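Probable amino acid aminotransferase (Mycobacterium tuberculosis, PDB 6Q1S) is probably an amino acid aminotransferase of the class IV family, holding 4'-deoxy-4'-aminopyridoxal-5'-phosphate and 2-oxoglutaric acid in neighbouring pockets. Local coordinates at residues Arg117-Thr130 with Leu252-Asp266. Numbering follows the deposited sequence.
With AKG (2-oxoglutaric acid), chain H; PMP (4'-deoxy-4'-aminopyridoxal-5'-phosphate), chain G.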
loop_
_atom_site.group_PDB
_atom_site.type_symbol
_atom_site.label_atom_id
_atom_site.label_comp_id
_atom_site.label_asym_id
_atom_site.label_seq_id
_atom_site.Cartn_x
_atom_site.Cartn_y
_atom_site.Cartn_z
ATOM N N ARG B 117 -11.318 16.895 -12.465
ATOM C CA ARG B 117 -10.997 15.838 -13.417
ATOM C C ARG B 117 -12.182 14.919 -13.688
ATOM O O ARG B 117 -12.213 14.254 -14.728
ATOM C CB ARG B 117 -9.805 15.028 -12.903
ATOM C CG ARG B 117 -10.111 14.234 -11.644
ATOM C CD ARG B 117 -9.175 13.051 -11.465
ATOM N NE ARG B 117 -9.203 12.559 -10.090
ATOM C CZ ARG B 117 -10.130 11.741 -9.605
ATOM N NH1 ARG B 117 -11.122 11.326 -10.379
ATOM N NH2 ARG B 117 -10.072 11.345 -8.342
ATOM N N VAL B 118 -13.162 14.875 -12.784
ATOM C CA VAL B 118 -14.286 13.961 -12.956
ATOM C C VAL B 118 -15.217 14.455 -14.055
ATOM O O VAL B 118 -15.682 13.668 -14.891
ATOM C CB VAL B 118 -15.030 13.782 -11.619
ATOM C CG1 VAL B 118 -16.384 13.132 -11.842
ATOM C CG2 VAL B 118 -14.195 12.954 -10.657
ATOM N N ILE B 119 -15.494 15.760 -14.088
ATOM C CA ILE B 119 -16.411 16.283 -15.096
ATOM C C ILE B 119 -15.811 16.149 -16.491
ATOM O O ILE B 119 -16.539 15.930 -17.469
ATOM C CB ILE B 119 -16.805 17.738 -14.768
ATOM C CG1 ILE B 119 -18.122 18.099 -15.457
ATOM C CG2 ILE B 119 -15.710 18.721 -15.163
ATOM C CD1 ILE B 119 -19.294 17.253 -15.001
ATOM N N GLY B 120 -14.487 16.267 -16.613
ATOM C CA GLY B 120 -13.856 16.074 -17.907
ATOM C C GLY B 120 -13.855 14.620 -18.341
ATOM O O GLY B 120 -14.070 14.313 -19.516
ATOM N N ALA B 121 -13.616 13.706 -17.398
ATOM C CA ALA B 121 -13.594 12.285 -17.732
ATOM C C ALA B 121 -14.973 11.793 -18.156
ATOM O O ALA B 121 -15.091 10.978 -19.077
ATOM C CB ALA B 121 -13.075 11.476 -16.546
ATOM N N ARG B 122 -16.027 12.269 -17.490
ATOM C CA ARG B 122 -17.382 11.894 -17.884
ATOM C C ARG B 122 -17.732 12.468 -19.250
ATOM O O ARG B 122 -18.250 11.761 -20.123
ATOM C CB ARG B 122 -18.386 12.375 -16.837
ATOM C CG ARG B 122 -18.225 11.753 -15.464
ATOM C CD ARG B 122 -19.387 12.145 -14.567
ATOM N NE ARG B 122 -19.135 11.831 -13.163
ATOM C CZ ARG B 122 -19.848 12.319 -12.153
ATOM N NH1 ARG B 122 -20.858 13.145 -12.392
ATOM N NH2 ARG B 122 -19.553 11.982 -10.904
ATOM N N ARG B 123 -17.455 13.757 -19.452
ATOM C CA ARG B 123 -17.854 14.440 -20.677
ATOM C C ARG B 123 -16.943 14.086 -21.845
ATOM O O ARG B 123 -17.420 13.765 -22.940
ATOM C CB ARG B 123 -17.857 15.951 -20.450
ATOM C CG ARG B 123 -18.491 16.757 -21.566
ATOM C CD ARG B 123 -18.064 18.201 -21.429
ATOM N NE ARG B 123 -16.639 18.281 -21.117
ATOM C CZ ARG B 123 -16.046 19.339 -20.575
ATOM N NH1 ARG B 123 -16.755 20.420 -20.278
ATOM N NH2 ARG B 123 -14.744 19.312 -20.324
ATOM N N ASP B 124 -15.629 14.139 -21.633
ATOM C CA ASP B 124 -14.675 14.011 -22.726
ATOM C C ASP B 124 -14.084 12.616 -22.856
ATOM O O ASP B 124 -13.710 12.217 -23.964
ATOM C CB ASP B 124 -13.537 15.022 -22.551
ATOM C CG ASP B 124 -14.037 16.451 -22.477
ATOM O OD1 ASP B 124 -15.078 16.750 -23.100
ATOM O OD2 ASP B 124 -13.389 17.275 -21.797
ATOM N N GLY B 125 -13.988 11.870 -21.766
ATOM C CA GLY B 125 -13.304 10.596 -21.796
ATOM C C GLY B 125 -11.850 10.749 -21.413
ATOM O O GLY B 125 -11.395 11.806 -20.963
ATOM N N VAL B 126 -11.099 9.666 -21.605
ATOM C CA VAL B 126 -9.708 9.616 -21.179
ATOM C C VAL B 126 -8.882 8.887 -22.226
ATOM O O VAL B 126 -9.389 8.054 -22.983
ATOM C CB VAL B 126 -9.531 8.924 -19.806
ATOM C CG1 VAL B 126 -10.257 9.688 -18.705
ATOM C CG2 VAL B 126 -10.004 7.478 -19.869
ATOM N N SER B 127 -7.596 9.213 -22.259
ATOM C CA SER B 127 -6.611 8.462 -23.019
ATOM C C SER B 127 -5.875 7.555 -22.047
ATOM O O SER B 127 -5.341 8.023 -21.035
ATOM C CB SER B 127 -5.633 9.395 -23.735
ATOM O OG SER B 127 -4.796 10.061 -22.806
ATOM N N ALA B 128 -5.865 6.261 -22.339
ATOM C CA ALA B 128 -5.293 5.275 -21.440
ATOM C C ALA B 128 -4.176 4.518 -22.140
ATOM O O ALA B 128 -4.094 4.482 -23.370
ATOM C CB ALA B 128 -6.360 4.292 -20.939
ATOM N N ILE B 129 -3.303 3.923 -21.335
ATOM C CA ILE B 129 -2.241 3.061 -21.830
ATOM C C ILE B 129 -2.305 1.744 -21.073
ATOM O O ILE B 129 -2.635 1.717 -19.882
ATOM C CB ILE B 129 -0.848 3.710 -21.676
ATOM C CG1 ILE B 129 -0.565 4.049 -20.211
ATOM C CG2 ILE B 129 -0.749 4.965 -22.531
ATOM C CD1 ILE B 129 0.863 4.478 -19.951
ATOM N N THR B 130 -1.999 0.650 -21.765
ATOM C CA THR B 130 -1.893 -0.644 -21.108
ATOM C C THR B 130 -0.530 -0.761 -20.443
ATOM O O THR B 130 0.493 -0.381 -21.019
ATOM C CB THR B 130 -2.094 -1.781 -22.108
ATOM O OG1 THR B 130 -1.118 -1.683 -23.152
ATOM C CG2 THR B 130 -3.490 -1.718 -22.712
ATOM N N LEU B 252 -13.747 3.044 -18.035
ATOM C CA LEU B 252 -13.162 2.860 -16.714
ATOM C C LEU B 252 -14.236 3.275 -15.715
ATOM O O LEU B 252 -14.488 4.465 -15.510
ATOM C CB LEU B 252 -11.882 3.671 -16.572
ATOM C CG LEU B 252 -10.823 3.248 -17.591
ATOM C CD1 LEU B 252 -9.638 4.177 -17.541
ATOM C CD2 LEU B 252 -10.393 1.809 -17.347
ATOM N N VAL B 253 -14.883 2.284 -15.113
ATOM C CA VAL B 253 -16.053 2.497 -14.274
ATOM C C VAL B 253 -15.641 2.514 -12.810
ATOM O O VAL B 253 -14.846 1.677 -12.364
ATOM C CB VAL B 253 -17.109 1.409 -14.544
ATOM C CG1 VAL B 253 -18.428 1.776 -13.911
ATOM C CG2 VAL B 253 -17.275 1.199 -16.043
ATOM N N SER B 254 -16.197 3.457 -12.055
ATOM C CA SER B 254 -15.907 3.599 -10.635
ATOM C C SER B 254 -17.054 4.373 -9.994
ATOM O O SER B 254 -17.978 4.826 -10.674
ATOM C CB SER B 254 -14.558 4.285 -10.401
ATOM O OG SER B 254 -14.570 5.624 -10.866
ATOM N N SER B 255 -16.986 4.525 -8.671
ATOM C CA SER B 255 -18.113 5.088 -7.935
ATOM C C SER B 255 -18.226 6.598 -8.116
ATOM O O SER B 255 -19.338 7.127 -8.219
ATOM C CB SER B 255 -17.996 4.744 -6.451
ATOM O OG SER B 255 -18.156 3.353 -6.236
ATOM N N MET B 256 -17.099 7.307 -8.169
ATOM C CA MET B 256 -17.134 8.763 -8.270
ATOM C C MET B 256 -17.036 9.249 -9.713
ATOM O O MET B 256 -17.795 10.133 -10.124
ATOM C CB MET B 256 -16.013 9.374 -7.421
ATOM C CG MET B 256 -15.924 10.887 -7.503
ATOM S SD MET B 256 -14.787 11.589 -6.289
ATOM C CE MET B 256 -13.207 11.150 -7.005
ATOM N N THR B 257 -16.105 8.694 -10.493
ATOM C CA THR B 257 -15.960 9.086 -11.890
ATOM C C THR B 257 -17.059 8.504 -12.773
ATOM O O THR B 257 -17.263 8.990 -13.891
ATOM C CB THR B 257 -14.585 8.651 -12.412
ATOM O OG1 THR B 257 -13.582 8.963 -11.436
ATOM C CG2 THR B 257 -14.244 9.372 -13.710
ATOM N N LEU B 258 -17.774 7.489 -12.284
ATOM C CA LEU B 258 -18.842 6.816 -13.018
ATOM C C LEU B 258 -18.304 6.104 -14.253
ATOM O O LEU B 258 -17.913 4.938 -14.168
ATOM C CB LEU B 258 -19.958 7.796 -13.393
ATOM C CG LEU B 258 -20.694 8.423 -12.206
ATOM C CD1 LEU B 258 -21.986 9.069 -12.666
ATOM C CD2 LEU B 258 -20.962 7.392 -11.117
ATOM N N ALA B 259 -18.270 6.775 -15.402
ATOM C CA ALA B 259 -17.866 6.122 -16.644
ATOM C C ALA B 259 -17.026 7.073 -17.479
ATOM O O ALA B 259 -17.511 8.130 -17.897
ATOM C CB ALA B 259 -19.086 5.649 -17.440
ATOM N N ALA B 260 -15.776 6.690 -17.727
ATOM C CA ALA B 260 -14.857 7.434 -18.580
ATOM C C ALA B 260 -14.485 6.533 -19.751
ATOM O O ALA B 260 -13.729 5.570 -19.581
ATOM C CB ALA B 260 -13.615 7.876 -17.806
ATOM N N ARG B 261 -15.021 6.836 -20.929
ATOM C CA ARG B 261 -14.723 6.031 -22.104
ATOM C C ARG B 261 -13.272 6.224 -22.528
ATOM O O ARG B 261 -12.742 7.337 -22.495
ATOM C CB ARG B 261 -15.652 6.389 -23.261
ATOM C CG ARG B 261 -15.701 5.308 -24.332
ATOM C CD ARG B 261 -16.581 5.694 -25.502
ATOM N NE ARG B 261 -16.122 6.927 -26.130
ATOM C CZ ARG B 261 -15.300 6.961 -27.174
ATOM N NH1 ARG B 261 -14.924 8.121 -27.691
ATOM N NH2 ARG B 261 -14.858 5.826 -27.700
ATOM N N VAL B 262 -12.631 5.128 -22.926
ATOM C CA VAL B 262 -11.257 5.166 -23.412
ATOM C C VAL B 262 -11.323 5.421 -24.916
ATOM O O VAL B 262 -11.600 4.515 -25.703
ATOM C CB VAL B 262 -10.509 3.870 -23.091
ATOM C CG1 VAL B 262 -9.109 3.896 -23.689
ATOM C CG2 VAL B 262 -10.454 3.645 -21.586
ATOM N N HIS B 263 -11.065 6.667 -25.317
ATOM C CA HIS B 263 -11.059 7.023 -26.730
ATOM C C HIS B 263 -9.707 6.795 -27.390
ATOM O O HIS B 263 -9.636 6.744 -28.623
ATOM C CB HIS B 263 -11.483 8.487 -26.915
ATOM C CG HIS B 263 -10.617 9.474 -26.193
ATOM N ND1 HIS B 263 -9.294 9.682 -26.516
ATOM C CD2 HIS B 263 -10.892 10.317 -25.170
ATOM C CE1 HIS B 263 -8.788 10.607 -25.720
ATOM N NE2 HIS B 263 -9.737 11.009 -24.893
ATOM N N THR B 264 -8.643 6.658 -26.603
ATOM C CA THR B 264 -7.301 6.422 -27.121
ATOM C C THR B 264 -6.611 5.431 -26.198
ATOM O O THR B 264 -6.491 5.682 -24.995
ATOM C CB THR B 264 -6.495 7.723 -27.208
ATOM O OG1 THR B 264 -7.263 8.718 -27.898
ATOM C CG2 THR B 264 -5.188 7.495 -27.946
ATOM N N LEU B 265 -6.175 4.306 -26.756
ATOM C CA LEU B 265 -5.512 3.252 -25.997
ATOM C C LEU B 265 -4.118 3.041 -26.568
ATOM O O LEU B 265 -3.976 2.664 -27.737
ATOM C CB LEU B 265 -6.323 1.956 -26.038
ATOM C CG LEU B 265 -5.764 0.781 -25.235
ATOM C CD1 LEU B 265 -5.672 1.150 -23.763
ATOM C CD2 LEU B 265 -6.628 -0.455 -25.426
ATOM N N ASP B 266 -3.097 3.286 -25.743
ATOM C CA ASP B 266 -1.695 3.137 -26.142
ATOM C C ASP B 266 -1.373 3.964 -27.386
ATOM O O ASP B 266 -0.695 3.499 -28.304
ATOM C CB ASP B 266 -1.337 1.666 -26.364
ATOM C CG ASP B 266 -1.250 0.886 -25.073
ATOM O OD1 ASP B 266 -1.716 -0.270 -25.042
ATOM O OD2 ASP B 266 -0.754 1.445 -24.076
HETATM C C1 AKG H . -11.693 8.297 -8.531
HETATM O O1 AKG H . -11.006 8.825 -9.430
HETATM O O2 AKG H . -12.943 8.324 -8.552
HETATM C C2 AKG H . -11.019 7.625 -7.423
HETATM O O5 AKG H . -11.277 6.458 -7.170
HETATM C C3 AKG H . -9.998 8.373 -6.598
HETATM C C4 AKG H . -8.617 8.197 -7.218
HETATM C C5 AKG H . -7.908 9.528 -7.287
HETATM O O3 AKG H . -8.443 10.514 -6.736
HETATM O O4 AKG H . -6.818 9.595 -7.896
HETATM N N1 PMP G . -10.630 -1.116 -8.942
HETATM C C2 PMP G . -9.891 -0.420 -8.046
HETATM C C2A PMP G . -8.466 -0.824 -7.768
HETATM C C3 PMP G . -10.480 0.742 -7.334
HETATM O O3 PMP G . -9.758 1.457 -6.429
HETATM C C4 PMP G . -11.883 1.093 -7.646
HETATM C C4A PMP G . -12.572 2.258 -6.976
HETATM N N4A PMP G . -11.865 3.506 -7.313
HETATM C C5 PMP G . -12.583 0.252 -8.646
HETATM C C6 PMP G . -11.906 -0.812 -9.237
HETATM C C5A PMP G . -14.019 0.548 -9.016
HETATM O O4P PMP G . -14.861 0.306 -7.890
HETATM P P PMP G . -16.205 1.164 -7.670
HETATM O O1P PMP G . -15.827 2.619 -7.537
HETATM O O2P PMP G . -17.109 0.967 -8.865
HETATM O O3P PMP G . -16.895 0.691 -6.414
#
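Arg122 reaches the turn at Met256 and Thr257 because its CG lies anti to its carbonyl carbon (chi1 -63°) and the chain then runs extended to NE, while Thr257, with OG1 beside its own backbone N (chi1 -44°), sends CG2 to the helix and the hydroxyl to the ligand. NH2 of Arg122 bonds Met256 O at 2.7 Å, almost in line with the carbonyl and in the guanidinium plane; NE adds a weak bond to Thr257 O. Leu258 CD1 lies 3.9 Å above the guanidinium plane, over its centre, and Glu88 forms a salt bridge with NH2, so a long, flat, multivalent donor suits this place. Small Ala121 lets helix 117-123 come close: its CB meets Thr257 CG2 at 3.7 Å and also touches Ala260. Gly125, with positive phi, leads into strand 126-130, parallel to strand 258-265; a CB here would collide with Arg261 O and the preceding carbonyl. Val126 N bonds Arg261 O (3.0 Å) and Ala128 N bonds Thr264 O; the side chains of Val126 and Ala128 lie on the face of Val262 and Leu265. The corner at His263 lays its ring under Val126 O, 3.4 Å from the ring plane. Further on, Asp266 OD2 replaces a backbone carbonyl, accepting Thr130 N at 2.7 Å on its syn side, 30° out of the carboxylate plane. Arg117 brings its guanidinium edge to 2-oxoglutaric acid. By tying the turn's carbonyls to the helix, Arg122 probably steadies the loop that presents Thr257 OG1 to 2-oxoglutaric acid O2 (3.0 Å) and Ser255 OG to PMP O1P (2.8 Å).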